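Local coordinates for superantigen-like protein SSL10 (Staphylococcus aureus subsp. aureus, PDB 6LWT), which probably inhibits classical-pathway complement activation by binding the Fc region of human IgG, and blood clotting by interacting with prothrombin and a coagulation factor, at residues 25-30 and 45-50; 70-75 and 91-96; 154-159 and 173-178; 158-163 and 193-198. All blocks are in the same frame, centred on the assembly; numbering follows the deposited sequence.

Interaction 1. Residues 25-30 and 45-50; sequences KTMEMK and KFRGIK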
loop_
_atom_site.group_PDB
_atom_site.type_symbol
_atom_site.label_atom_id
_atom_site.label_comp_id
_atom_site.label_asym_id
_atom_site.label_seq_id
_atom_site.Cartn_x
_atom_site.Cartn_y
_atom_site.Cartn_z
ATOM N N LYS A 25 -11.124 -0.657 6.152
ATOM C CA LYS A 25 -11.350 -2.023 5.674
ATOM C C LYS A 25 -10.336 -2.374 4.604
ATOM O O LYS A 25 -10.195 -1.625 3.620
ATOM C CB LYS A 25 -12.745 -2.183 5.048
ATOM C CG LYS A 25 -13.923 -1.934 5.978
ATOM C CD LYS A 25 -15.193 -2.636 5.474
ATOM C CE LYS A 25 -15.330 -4.077 5.972
ATOM N NZ LYS A 25 -16.266 -4.213 7.128
ATOM N N THR A 26 -9.661 -3.507 4.790
ATOM C CA THR A 26 -8.753 -4.065 3.788
ATOM C C THR A 26 -8.942 -5.562 3.685
ATOM O O THR A 26 -9.332 -6.206 4.652
ATOM C CB THR A 26 -7.260 -3.818 4.121
ATOM O OG1 THR A 26 -6.872 -4.565 5.284
ATOM C CG2 THR A 26 -6.997 -2.368 4.356
ATOM N N MET A 27 -8.646 -6.124 2.521
ATOM C CA MET A 27 -8.663 -7.573 2.333
ATOM C C MET A 27 -7.577 -7.945 1.355
ATOM O O MET A 27 -7.388 -7.247 0.353
ATOM C CB MET A 27 -10.000 -8.049 1.742
ATOM C CG MET A 27 -11.247 -7.714 2.540
ATOM S SD MET A 27 -12.661 -8.712 2.007
ATOM C CE MET A 27 -13.083 -7.852 0.500
ATOM N N GLU A 28 -6.859 -9.029 1.652
ATOM C CA GLU A 28 -5.938 -9.634 0.697
ATOM C C GLU A 28 -6.675 -10.761 0.015
ATOM O O GLU A 28 -7.142 -11.696 0.674
ATOM C CB GLU A 28 -4.705 -10.183 1.389
ATOM C CG GLU A 28 -3.907 -9.118 2.098
ATOM C CD GLU A 28 -2.547 -9.600 2.548
ATOM O OE1 GLU A 28 -2.204 -9.366 3.725
ATOM O OE2 GLU A 28 -1.819 -10.198 1.720
ATOM N N MET A 29 -6.807 -10.661 -1.301
ATOM C CA MET A 29 -7.564 -11.640 -2.071
ATOM C C MET A 29 -6.634 -12.254 -3.081
ATOM O O MET A 29 -6.060 -11.563 -3.934
ATOM C CB MET A 29 -8.755 -10.990 -2.742
ATOM C CG MET A 29 -9.777 -10.457 -1.747
ATOM S SD MET A 29 -10.974 -9.379 -2.524
ATOM C CE MET A 29 -9.969 -7.969 -2.873
ATOM N N LYS A 30 -6.480 -13.566 -2.958
ATOM C CA LYS A 30 -5.531 -14.330 -3.743
ATOM C C LYS A 30 -6.282 -15.097 -4.851
ATOM O O LYS A 30 -7.442 -15.509 -4.669
ATOM C CB LYS A 30 -4.743 -15.245 -2.783
ATOM C CG LYS A 30 -4.089 -16.458 -3.408
ATOM C CD LYS A 30 -3.148 -17.162 -2.437
ATOM C CE LYS A 30 -1.703 -16.700 -2.602
ATOM N NZ LYS A 30 -0.740 -17.564 -1.858
ATOM N N LYS A 45 -16.390 -10.597 -7.900
ATOM C CA LYS A 45 -17.033 -10.848 -6.620
ATOM C C LYS A 45 -16.137 -11.709 -5.755
ATOM O O LYS A 45 -15.504 -12.636 -6.243
ATOM C CB LYS A 45 -18.401 -11.499 -6.819
ATOM C CG LYS A 45 -19.426 -10.513 -7.351
ATOM C CD LYS A 45 -20.674 -11.214 -7.879
ATOM C CE LYS A 45 -21.632 -11.588 -6.765
ATOM N NZ LYS A 45 -22.952 -12.006 -7.326
ATOM N N PHE A 46 -16.056 -11.363 -4.479
ATOM C CA PHE A 46 -15.273 -12.125 -3.528
ATOM C C PHE A 46 -16.121 -12.359 -2.304
ATOM O O PHE A 46 -16.530 -11.399 -1.642
ATOM C CB PHE A 46 -14.005 -11.380 -3.130
ATOM C CG PHE A 46 -13.199 -12.095 -2.091
ATOM C CD1 PHE A 46 -12.456 -13.220 -2.434
ATOM C CD2 PHE A 46 -13.205 -11.670 -0.767
ATOM C CE1 PHE A 46 -11.714 -13.899 -1.479
ATOM C CE2 PHE A 46 -12.463 -12.341 0.196
ATOM C CZ PHE A 46 -11.723 -13.465 -0.158
ATOM N N ARG A 47 -16.390 -13.632 -2.010
ATOM C CA ARG A 47 -17.246 -14.002 -0.879
ATOM C C ARG A 47 -18.602 -13.293 -1.083
ATOM O O ARG A 47 -19.250 -12.856 -0.136
ATOM C CB ARG A 47 -16.544 -13.608 0.442
ATOM C CG ARG A 47 -16.894 -14.441 1.664
ATOM C CD ARG A 47 -16.489 -13.732 2.950
ATOM N NE ARG A 47 -15.031 -13.634 3.057
ATOM C CZ ARG A 47 -14.349 -12.615 3.580
ATOM N NH1 ARG A 47 -14.953 -11.535 4.089
ATOM N NH2 ARG A 47 -13.024 -12.675 3.597
ATOM N N GLY A 48 -18.996 -13.169 -2.353
ATOM C CA GLY A 48 -20.202 -12.459 -2.752
ATOM C C GLY A 48 -20.174 -10.934 -2.728
ATOM O O GLY A 48 -21.169 -10.313 -3.052
ATOM N N ILE A 49 -19.067 -10.323 -2.335
ATOM C CA ILE A 49 -18.981 -8.868 -2.265
ATOM C C ILE A 49 -18.573 -8.352 -3.640
ATOM O O ILE A 49 -17.614 -8.850 -4.223
ATOM C CB ILE A 49 -17.911 -8.393 -1.273
ATOM C CG1 ILE A 49 -18.150 -8.961 0.127
ATOM C CG2 ILE A 49 -17.909 -6.870 -1.198
ATOM C CD1 ILE A 49 -16.876 -8.984 0.947
ATOM N N LYS A 50 -19.283 -7.343 -4.122
ATOM C CA LYS A 50 -18.993 -6.721 -5.409
ATOM C C LYS A 50 -17.820 -5.762 -5.264
ATOM O O LYS A 50 -17.930 -4.770 -4.563
ATOM C CB LYS A 50 -20.221 -5.968 -5.932
ATOM C CG LYS A 50 -21.381 -6.894 -6.255
ATOM C CD LYS A 50 -22.573 -6.149 -6.848
ATOM C CE LYS A 50 -23.210 -5.213 -5.843
ATOM N NZ LYS A 50 -24.552 -4.772 -6.325
#
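Phe46, the last residue of strand 41-46, turns its ring toward strand 26-30 and receives Met29 on one face. With CG anti to the backbone N (chi1 177°), the ring starts out from the strand on the side of Met29. Met29 CG sits almost exactly over the middle of the ring, 3.6 Å from the Phe46 centroid and only 4° off the ring normal, a CH-pi contact. The sulfur adds a Met-aromatic contact over the same face but nearer the CB end, with Met29 SD 3.5 Å from Phe46 CG. Met27 approaches the ring obliquely, its CE 4.0 Å from Phe46 CD2. Phe46 also opens the type I' turn of the 41-46/49-54 hairpin, whose two strands belong to the OB-fold domain; a reciprocal pair of backbone hydrogen bonds between Phe46 and Ile49 closes it. Within the turn, Arg47 reaches back toward strand 26-30 and brings NH1 to 4.2 Å from Met27 SD, a loose contact at the exposed side. Ile49 then meets Met27 tip to tip, Ile49 CD1 lying 4.0 Å from Met27 CE. Ile49 also touches Phe86 of strand 85-93, while Met29 packs on Val73 and Phe75 of strand 71-76.

Interaction 2. Residues 70-75 and 91-96; sequences GLDVFF and GVIQNN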
loop_
_atom_site.group_PDB
_atom_site.type_symbol
_atom_site.label_atom_id
_atom_site.label_comp_id
_atom_site.label_asym_id
_atom_site.label_seq_id
_atom_site.Cartn_x
_atom_site.Cartn_y
_atom_site.Cartn_z
ATOM N N GLY A 70 -6.221 -15.723 -11.722
ATOM C CA GLY A 70 -5.044 -15.786 -10.848
ATOM C C GLY A 70 -4.458 -14.462 -10.393
ATOM O O GLY A 70 -3.249 -14.378 -10.128
ATOM N N LEU A 71 -5.299 -13.430 -10.301
ATOM C CA LEU A 71 -4.864 -12.117 -9.834
ATOM C C LEU A 71 -4.687 -12.138 -8.311
ATOM O O LEU A 71 -5.388 -12.863 -7.583
ATOM C CB LEU A 71 -5.893 -11.038 -10.181
ATOM C CG LEU A 71 -6.206 -10.803 -11.649
ATOM C CD1 LEU A 71 -7.278 -9.742 -11.760
ATOM C CD2 LEU A 71 -4.966 -10.383 -12.415
ATOM N N ASP A 72 -3.749 -11.333 -7.847
ATOM C CA ASP A 72 -3.559 -11.075 -6.444
ATOM C C ASP A 72 -4.003 -9.632 -6.270
ATOM O O ASP A 72 -3.481 -8.768 -6.936
ATOM C CB ASP A 72 -2.080 -11.244 -6.113
ATOM C CG ASP A 72 -1.774 -10.981 -4.668
ATOM O OD1 ASP A 72 -2.277 -11.756 -3.842
ATOM O OD2 ASP A 72 -1.012 -10.039 -4.353
ATOM N N VAL A 73 -4.967 -9.388 -5.385
ATOM C CA VAL A 73 -5.549 -8.057 -5.174
ATOM C C VAL A 73 -5.430 -7.659 -3.705
ATOM O O VAL A 73 -5.874 -8.408 -2.811
ATOM C CB VAL A 73 -7.032 -7.994 -5.626
ATOM C CG1 VAL A 73 -7.598 -6.586 -5.458
ATOM C CG2 VAL A 73 -7.142 -8.396 -7.093
ATOM N N PHE A 74 -4.807 -6.503 -3.459
ATOM C CA PHE A 74 -4.804 -5.890 -2.134
ATOM C C PHE A 74 -5.861 -4.802 -2.145
ATOM O O PHE A 74 -5.670 -3.721 -2.721
ATOM C CB PHE A 74 -3.454 -5.318 -1.734
ATOM C CG PHE A 74 -3.449 -4.747 -0.335
ATOM C CD1 PHE A 74 -3.505 -5.600 0.758
ATOM C CD2 PHE A 74 -3.401 -3.386 -0.110
ATOM C CE1 PHE A 74 -3.496 -5.101 2.058
ATOM C CE2 PHE A 74 -3.406 -2.876 1.187
ATOM C CZ PHE A 74 -3.455 -3.731 2.271
ATOM N N PHE A 75 -6.982 -5.109 -1.510
ATOM C CA PHE A 75 -8.153 -4.221 -1.481
ATOM C C PHE A 75 -8.052 -3.258 -0.310
ATOM O O PHE A 75 -7.780 -3.694 0.819
ATOM C CB PHE A 75 -9.419 -5.079 -1.372
ATOM C CG PHE A 75 -10.664 -4.313 -1.015
ATOM C CD1 PHE A 75 -11.009 -4.087 0.324
ATOM C CD2 PHE A 75 -11.504 -3.839 -2.014
ATOM C CE1 PHE A 75 -12.159 -3.372 0.648
ATOM C CE2 PHE A 75 -12.657 -3.139 -1.696
ATOM C CZ PHE A 75 -12.979 -2.896 -0.370
ATOM N N GLY A 91 -3.411 -1.995 -6.689
ATOM C CA GLY A 91 -3.232 -3.128 -5.798
ATOM C C GLY A 91 -3.303 -4.488 -6.463
ATOM O O GLY A 91 -3.473 -5.458 -5.768
ATOM N N VAL A 92 -3.148 -4.561 -7.791
ATOM C CA VAL A 92 -3.308 -5.805 -8.551
ATOM C C VAL A 92 -1.966 -6.283 -9.099
ATOM O O VAL A 92 -1.262 -5.511 -9.744
ATOM C CB VAL A 92 -4.254 -5.626 -9.761
ATOM C CG1 VAL A 92 -4.472 -6.948 -10.477
ATOM C CG2 VAL A 92 -5.590 -5.036 -9.322
ATOM N N ILE A 93 -1.659 -7.550 -8.856
ATOM C CA ILE A 93 -0.497 -8.241 -9.432
ATOM C C ILE A 93 -0.959 -9.511 -10.162
ATOM O O ILE A 93 -1.693 -10.334 -9.595
ATOM C CB ILE A 93 0.530 -8.637 -8.346
ATOM C CG1 ILE A 93 1.085 -7.392 -7.655
ATOM C CG2 ILE A 93 1.667 -9.460 -8.969
ATOM C CD1 ILE A 93 1.762 -7.672 -6.313
ATOM N N GLN A 94 -0.510 -9.682 -11.403
ATOM C CA GLN A 94 -0.973 -10.800 -12.239
ATOM C C GLN A 94 -0.353 -12.146 -11.897
ATOM O O GLN A 94 -1.051 -13.155 -11.924
ATOM C CB GLN A 94 -0.812 -10.475 -13.722
ATOM C CG GLN A 94 -1.773 -9.365 -14.139
ATOM C CD GLN A 94 -1.596 -8.868 -15.566
ATOM O OE1 GLN A 94 -1.268 -7.702 -15.785
ATOM N NE2 GLN A 94 -1.844 -9.735 -16.540
ATOM N N ASN A 95 0.929 -12.200 -11.576
ATOM C CA ASN A 95 1.517 -13.509 -11.240
ATOM C C ASN A 95 2.319 -13.426 -9.979
ATOM O O ASN A 95 3.533 -13.248 -10.012
ATOM C CB ASN A 95 2.358 -14.060 -12.396
ATOM C CG ASN A 95 1.497 -14.592 -13.526
ATOM O OD1 ASN A 95 0.624 -15.441 -13.306
ATOM N ND2 ASN A 95 1.728 -14.097 -14.740
ATOM N N ASN A 96 1.615 -13.524 -8.859
ATOM C CA ASN A 96 2.260 -13.461 -7.573
ATOM C C ASN A 96 2.328 -14.839 -6.934
ATOM O O ASN A 96 1.558 -15.741 -7.263
ATOM C CB ASN A 96 1.564 -12.447 -6.657
ATOM C CG ASN A 96 2.543 -11.727 -5.730
ATOM O OD1 ASN A 96 3.728 -12.069 -5.661
ATOM N ND2 ASN A 96 2.047 -10.746 -4.999
HETATM O O HOH W 1 -1.409 -7.329 -5.022
#
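Asp72 and Ile93 form a reciprocal pair of nearly straight backbone hydrogen bonds, Asp72 N to Ile93 O and Ile93 N to Asp72 O, both 2.9 Å. They join strands 71-76 and 85-93 as antiparallel neighbours in the sheet of the OB-fold domain. Phe74 N extends the ladder to Gly91 O, also at 2.9 Å, with the donor tilted from the carbonyl plane. The Asp72 carboxylate is buried. CG stands anti to the backbone N (chi1 179°), and Asn96 ND2 donates to Asp72 OD2 over 3.2 Å, coming from above the carboxylate plane; the amide plane is turned 80° from it. OD2 also forms a salt bridge with Lys128, and Asn96 ND2 bonds to Lys130 O, tying the loop after strand 85-93 to residues outside the sheet pair. Water 1 lies between Asp72 OD2 and Gly91 O, within hydrogen-bonding distance of both, bridging side chain and backbone. Gly91, at positive phi, lies close against Phe74. Val73 and Val92 form the non-hydrogen-bonded pair on the opposite face from Asp72, with CG2 atoms 4.3 Å apart. At the start of the strand, Gly70 and Leu71 make a G1 beta bulge against Ile32. Leu71 crosses Val92 and runs alongside Gln94: its CD2 is 4.0 Å from Val92 CG1 and 3.8 Å from Gln94 CG.

Interaction 3. Residues 154-159 and 173-178; sequences ISKDGR and DLRSKL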
loop_
_atom_site.group_PDB
_atom_site.type_symbol
_atom_site.label_atom_id
_atom_site.label_comp_id
_atom_site.label_asym_id
_atom_site.label_seq_id
_atom_site.Cartn_x
_atom_site.Cartn_y
_atom_site.Cartn_z
ATOM N N ILE A 154 0.821 11.034 17.754
ATOM C CA ILE A 154 1.893 11.858 17.230
ATOM C C ILE A 154 1.440 12.447 15.903
ATOM O O ILE A 154 0.447 12.004 15.321
ATOM C CB ILE A 154 3.213 11.064 17.082
ATOM C CG1 ILE A 154 3.111 9.958 16.025
ATOM C CG2 ILE A 154 3.596 10.428 18.424
ATOM C CD1 ILE A 154 4.445 9.349 15.666
ATOM N N SER A 155 2.185 13.419 15.419
ATOM C CA SER A 155 1.788 14.159 14.231
ATOM C C SER A 155 1.906 13.346 12.933
ATOM O O SER A 155 2.543 12.295 12.889
ATOM C CB SER A 155 2.617 15.422 14.098
ATOM O OG SER A 155 3.874 15.129 13.525
ATOM N N LYS A 156 1.311 13.894 11.876
ATOM C CA LYS A 156 1.448 13.339 10.536
ATOM C C LYS A 156 2.746 13.750 9.835
ATOM O O LYS A 156 2.973 13.311 8.715
ATOM C CB LYS A 156 0.228 13.704 9.674
ATOM C CG LYS A 156 0.086 15.177 9.311
ATOM C CD LYS A 156 -1.279 15.436 8.680
ATOM C CE LYS A 156 -1.621 16.917 8.649
ATOM N NZ LYS A 156 -0.842 17.610 7.594
ATOM N N ASP A 157 3.592 14.582 10.458
ATOM C CA ASP A 157 4.807 15.063 9.798
ATOM C C ASP A 157 5.921 13.999 9.883
ATOM O O ASP A 157 6.684 13.934 10.847
ATOM C CB ASP A 157 5.287 16.407 10.378
ATOM C CG ASP A 157 6.151 17.196 9.400
ATOM O OD1 ASP A 157 6.682 16.606 8.421
ATOM O OD2 ASP A 157 6.297 18.423 9.603
ATOM N N GLY A 158 5.991 13.169 8.855
ATOM C CA GLY A 158 7.040 12.165 8.759
ATOM C C GLY A 158 7.213 11.703 7.332
ATOM O O GLY A 158 6.410 12.050 6.441
ATOM N N ARG A 159 8.263 10.919 7.112
ATOM C CA ARG A 159 8.556 10.383 5.797
ATOM C C ARG A 159 8.933 8.926 5.915
ATOM O O ARG A 159 9.409 8.479 6.962
ATOM C CB ARG A 159 9.716 11.127 5.141
ATOM C CG ARG A 159 9.589 12.646 5.098
ATOM C CD ARG A 159 8.502 13.179 4.165
ATOM N NE ARG A 159 8.570 14.643 4.199
ATOM C CZ ARG A 159 7.990 15.432 5.109
ATOM N NH1 ARG A 159 7.223 14.941 6.087
ATOM N NH2 ARG A 159 8.178 16.748 5.035
ATOM N N ASP A 173 5.399 10.527 1.694
ATOM C CA ASP A 173 5.095 11.621 2.601
ATOM C C ASP A 173 3.915 11.221 3.496
ATOM O O ASP A 173 2.791 11.064 3.027
ATOM C CB ASP A 173 4.754 12.864 1.783
ATOM C CG ASP A 173 4.615 14.126 2.635
ATOM O OD1 ASP A 173 4.656 14.072 3.899
ATOM O OD2 ASP A 173 4.461 15.191 1.995
ATOM N N LEU A 174 4.166 11.083 4.793
ATOM C CA LEU A 174 3.116 10.711 5.740
ATOM C C LEU A 174 2.092 11.837 5.982
ATOM O O LEU A 174 1.033 11.569 6.527
ATOM C CB LEU A 174 3.692 10.214 7.071
ATOM C CG LEU A 174 4.612 8.984 6.933
ATOM C CD1 LEU A 174 5.261 8.716 8.274
ATOM C CD2 LEU A 174 3.825 7.786 6.437
ATOM N N ARG A 175 2.374 13.051 5.524
ATOM C CA ARG A 175 1.412 14.150 5.647
ATOM C C ARG A 175 0.227 14.060 4.674
ATOM O O ARG A 175 -0.736 14.798 4.833
ATOM C CB ARG A 175 2.093 15.490 5.469
ATOM C CG ARG A 175 3.260 15.752 6.416
ATOM C CD ARG A 175 3.996 17.032 6.036
ATOM N NE ARG A 175 4.563 16.927 4.685
ATOM C CZ ARG A 175 5.154 17.923 4.030
ATOM N NH1 ARG A 175 5.301 19.119 4.594
ATOM N NH2 ARG A 175 5.610 17.718 2.801
ATOM N N SER A 176 0.287 13.182 3.681
ATOM C CA SER A 176 -0.871 12.947 2.833
ATOM C C SER A 176 -1.049 11.496 2.444
ATOM O O SER A 176 -0.159 10.642 2.641
ATOM C CB SER A 176 -0.788 13.825 1.586
ATOM O OG SER A 176 0.450 13.656 0.956
ATOM N N LYS A 177 -2.211 11.227 1.864
ATOM C CA LYS A 177 -2.517 9.887 1.364
ATOM C C LYS A 177 -1.623 9.593 0.170
ATOM O O LYS A 177 -1.293 10.496 -0.593
ATOM C CB LYS A 177 -3.992 9.767 0.966
ATOM C CG LYS A 177 -4.488 8.331 0.964
ATOM C CD LYS A 177 -5.670 8.046 0.025
ATOM C CE LYS A 177 -7.005 8.473 0.587
ATOM N NZ LYS A 177 -8.129 8.046 -0.306
ATOM N N LEU A 178 -1.224 8.334 -0.011
ATOM C CA LEU A 178 -0.560 7.959 -1.264
ATOM C C LEU A 178 -1.500 8.316 -2.418
ATOM O O LEU A 178 -2.689 8.082 -2.322
ATOM C CB LEU A 178 -0.253 6.463 -1.315
ATOM C CG LEU A 178 0.511 5.952 -2.535
ATOM C CD1 LEU A 178 1.919 6.512 -2.579
ATOM C CD2 LEU A 178 0.575 4.438 -2.511
#
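Arg159 lays its guanidinium flat on that of Arg175, the planes 17° apart and the centres separated by 3.9 Å. Arg159 NH2 sits over the centre of the Arg175 group, 3.4 Å from Arg175 CZ. Such stacking of like charges is probably made tolerable by two carboxylates. Asp173 is gripped side-on by Arg175, NE reaching its OD1 on the syn lone pair and NH2 its OD2, while Asp157 OD1 takes a 2.9 Å salt bridge from Arg159 NH1. Asp173 OD1 also lies over the Arg159 face, 3.5 Å from NH1, an interaction of charges alone. The four residues form a salt-bridge network at one edge of the beta-grasp domain, where strand 159-164 begins and strand 169-173 ends. Backbone hydrogen bonding across the contact rests on Leu174 N to Gly158 O, 2.9 Å. Arg159 NH1 reaches that oxygen from the opposite face of its plane. Two local turns shape the loops: Ser155 OG accepts from Asp157 N in an ST turn, and Asp173 OD1 from Arg175 N in an Asx turn. In the packing, Leu174 CD1 lies 3.7 Å from Gly158 C, and the Lys156 chain crosses Arg175 at about a right angle, CG 4.0 Å from Arg175 CA.

Interaction 4. Residues 158-163 and 193-198; sequences GRVKIS and KDIEVN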
loop_
_atom_site.group_PDB
_atom_site.type_symbol
_atom_site.label_atom_id
_atom_site.label_comp_id
_atom_site.label_asym_id
_atom_site.label_seq_id
_atom_site.Cartn_x
_atom_site.Cartn_y
_atom_site.Cartn_z
ATOM N N GLY A 158 5.991 13.169 8.855
ATOM C CA GLY A 158 7.040 12.165 8.759
ATOM C C GLY A 158 7.213 11.703 7.332
ATOM O O GLY A 158 6.410 12.050 6.441
ATOM N N ARG A 159 8.263 10.919 7.112
ATOM C CA ARG A 159 8.556 10.383 5.797
ATOM C C ARG A 159 8.933 8.926 5.915
ATOM O O ARG A 159 9.409 8.479 6.962
ATOM C CB ARG A 159 9.716 11.127 5.141
ATOM C CG ARG A 159 9.589 12.646 5.098
ATOM C CD ARG A 159 8.502 13.179 4.165
ATOM N NE ARG A 159 8.570 14.643 4.199
ATOM C CZ ARG A 159 7.990 15.432 5.109
ATOM N NH1 ARG A 159 7.223 14.941 6.087
ATOM N NH2 ARG A 159 8.178 16.748 5.035
ATOM N N VAL A 160 8.705 8.186 4.838
ATOM C CA VAL A 160 9.149 6.801 4.770
ATOM C C VAL A 160 9.895 6.594 3.465
ATOM O O VAL A 160 9.292 6.779 2.429
ATOM C CB VAL A 160 7.965 5.819 4.794
ATOM C CG1 VAL A 160 8.487 4.391 4.659
ATOM C CG2 VAL A 160 7.127 5.993 6.055
ATOM N N LYS A 161 11.160 6.181 3.510
ATOM C CA LYS A 161 11.951 5.963 2.295
ATOM C C LYS A 161 12.233 4.475 2.132
ATOM O O LYS A 161 12.953 3.885 2.942
ATOM C CB LYS A 161 13.258 6.752 2.317
ATOM C CG LYS A 161 14.126 6.575 1.060
ATOM C CD LYS A 161 15.489 7.252 1.187
ATOM C CE LYS A 161 16.326 7.071 -0.074
ATOM N NZ LYS A 161 17.260 8.211 -0.324
ATOM N N ILE A 162 11.674 3.900 1.079
ATOM C CA ILE A 162 11.895 2.498 0.749
ATOM C C ILE A 162 13.006 2.447 -0.310
ATOM O O ILE A 162 12.817 2.926 -1.432
ATOM C CB ILE A 162 10.595 1.858 0.220
ATOM C CG1 ILE A 162 9.468 1.949 1.267
ATOM C CG2 ILE A 162 10.830 0.422 -0.215
ATOM C CD1 ILE A 162 8.080 1.945 0.661
ATOM N N SER A 163 14.148 1.851 0.034
ATOM C CA SER A 163 15.257 1.751 -0.873
ATOM C C SER A 163 15.424 0.326 -1.388
ATOM O O SER A 163 15.292 -0.661 -0.629
ATOM C CB SER A 163 16.531 2.239 -0.185
ATOM O OG SER A 163 16.385 3.617 0.143
ATOM N N LYS A 193 15.986 -3.168 0.106
ATOM C CA LYS A 193 17.205 -3.172 0.930
ATOM C C LYS A 193 16.834 -2.750 2.335
ATOM O O LYS A 193 17.065 -3.476 3.292
ATOM C CB LYS A 193 18.267 -2.232 0.326
ATOM C CG LYS A 193 19.592 -2.143 1.099
ATOM C CD LYS A 193 20.465 -0.972 0.626
ATOM C CE LYS A 193 21.547 -1.384 -0.367
ATOM N NZ LYS A 193 22.855 -1.664 0.306
ATOM N N ASP A 194 16.237 -1.568 2.467
ATOM C CA ASP A 194 15.850 -1.059 3.773
ATOM C C ASP A 194 14.719 -0.050 3.646
ATOM O O ASP A 194 14.413 0.407 2.542
ATOM C CB ASP A 194 17.055 -0.460 4.522
ATOM C CG ASP A 194 17.850 0.506 3.676
ATOM O OD1 ASP A 194 17.263 1.467 3.189
ATOM O OD2 ASP A 194 19.068 0.293 3.472
ATOM N N ILE A 195 14.112 0.253 4.784
ATOM C CA ILE A 195 12.988 1.166 4.897
ATOM C C ILE A 195 13.311 2.131 6.036
ATOM O O ILE A 195 13.399 1.709 7.189
ATOM C CB ILE A 195 11.672 0.403 5.184
ATOM C CG1 ILE A 195 11.394 -0.670 4.097
ATOM C CG2 ILE A 195 10.516 1.361 5.255
ATOM C CD1 ILE A 195 10.347 -1.678 4.480
ATOM N N GLU A 196 13.481 3.406 5.712
ATOM C CA GLU A 196 13.880 4.428 6.673
ATOM C C GLU A 196 12.663 5.279 6.994
ATOM O O GLU A 196 12.095 5.879 6.093
ATOM C CB GLU A 196 15.003 5.305 6.110
ATOM C CG GLU A 196 15.543 6.278 7.155
ATOM C CD GLU A 196 16.518 7.323 6.626
ATOM O OE1 GLU A 196 16.879 8.197 7.444
ATOM O OE2 GLU A 196 16.894 7.310 5.426
ATOM N N VAL A 197 12.273 5.317 8.266
ATOM C CA VAL A 197 11.119 6.101 8.726
ATOM C C VAL A 197 11.643 7.236 9.600
ATOM O O VAL A 197 12.388 6.998 10.551
ATOM C CB VAL A 197 10.121 5.251 9.522
ATOM C CG1 VAL A 197 8.938 6.113 9.980
ATOM C CG2 VAL A 197 9.638 4.060 8.696
ATOM N N ASN A 198 11.268 8.468 9.263
ATOM C CA ASN A 198 11.583 9.634 10.090
ATOM C C ASN A 198 10.289 10.296 10.541
ATOM O O ASN A 198 9.504 10.715 9.698
ATOM C CB ASN A 198 12.458 10.590 9.288
ATOM C CG ASN A 198 13.885 10.093 9.172
ATOM O OD1 ASN A 198 14.260 9.457 8.191
ATOM N ND2 ASN A 198 14.678 10.350 10.193
HETATM O O HOH W 2 15.749 3.489 2.750
#
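Strands 159-163 and 193-198 run antiparallel, their axes 4.6 Å apart at closest approach and 169° between directions, with reciprocal hydrogen bonds at Arg159/Asn198 and Lys161/Glu196. They are adjacent interior strands of the beta-grasp sheet, flanked by strands 106-110 and 169-173. Of the bonds, Lys161 N to Glu196 O is 2.8 Å long and nearly straight. At the Ser163 end Lys193 and Asp194 both face Ser163 in a classic beta bulge: Lys193 N meets Ser163 O at 2.7 Å, and Asp194 N adds a weak bond to the same oxygen. The face carrying Val160, Ile162, Ile195 and Val197 is apolar and is packed against helix 133-148, through Leu136, Leu140 and Leu144. Here Ile195 CG2, anti to the backbone N, lies between two neighbours of the other strand, 3.7 Å from Val160 CG1 and 4.2 Å from Ile162 CG1. Val160 and Val197 run alongside each other, their CG2 atoms 4.1 Å apart. On the other face the polar side chains project. Lys161 is extended, its NZ too far from Glu196 OE2 for a salt bridge, and makes a cation-pi contact with Phe169, whereas Arg159 turns away to Asp157. Water 2 links the strands beside the bulge, within hydrogen-bonding distance of Lys161 O, of Asp194 OD1 at 2.6 Å and of Ser163 OG at 2.7 Å.

How the interactions relate
Interactions 1 and 2 belong to the OB-fold domain and interactions 3 and 4 to the beta-grasp domain, on opposite sides of the chain's centre. Interaction 2 is buried, interaction 1 lies at the surface, and the other two are partly buried. The first pair meets along strands 26-30 and 71-76, where the backbones of Met29 and Val73, and of Met27 and Phe75, are probably hydrogen-bonded. The second pair shares Gly158 and Arg159, and Leu174 packs on Val160. Thioether and aromatic groups carry interaction 1 and stacked guanidiniums with carboxylates interaction 3, whereas the strand pairings of interactions 2 and 4 rest on backbone ladders.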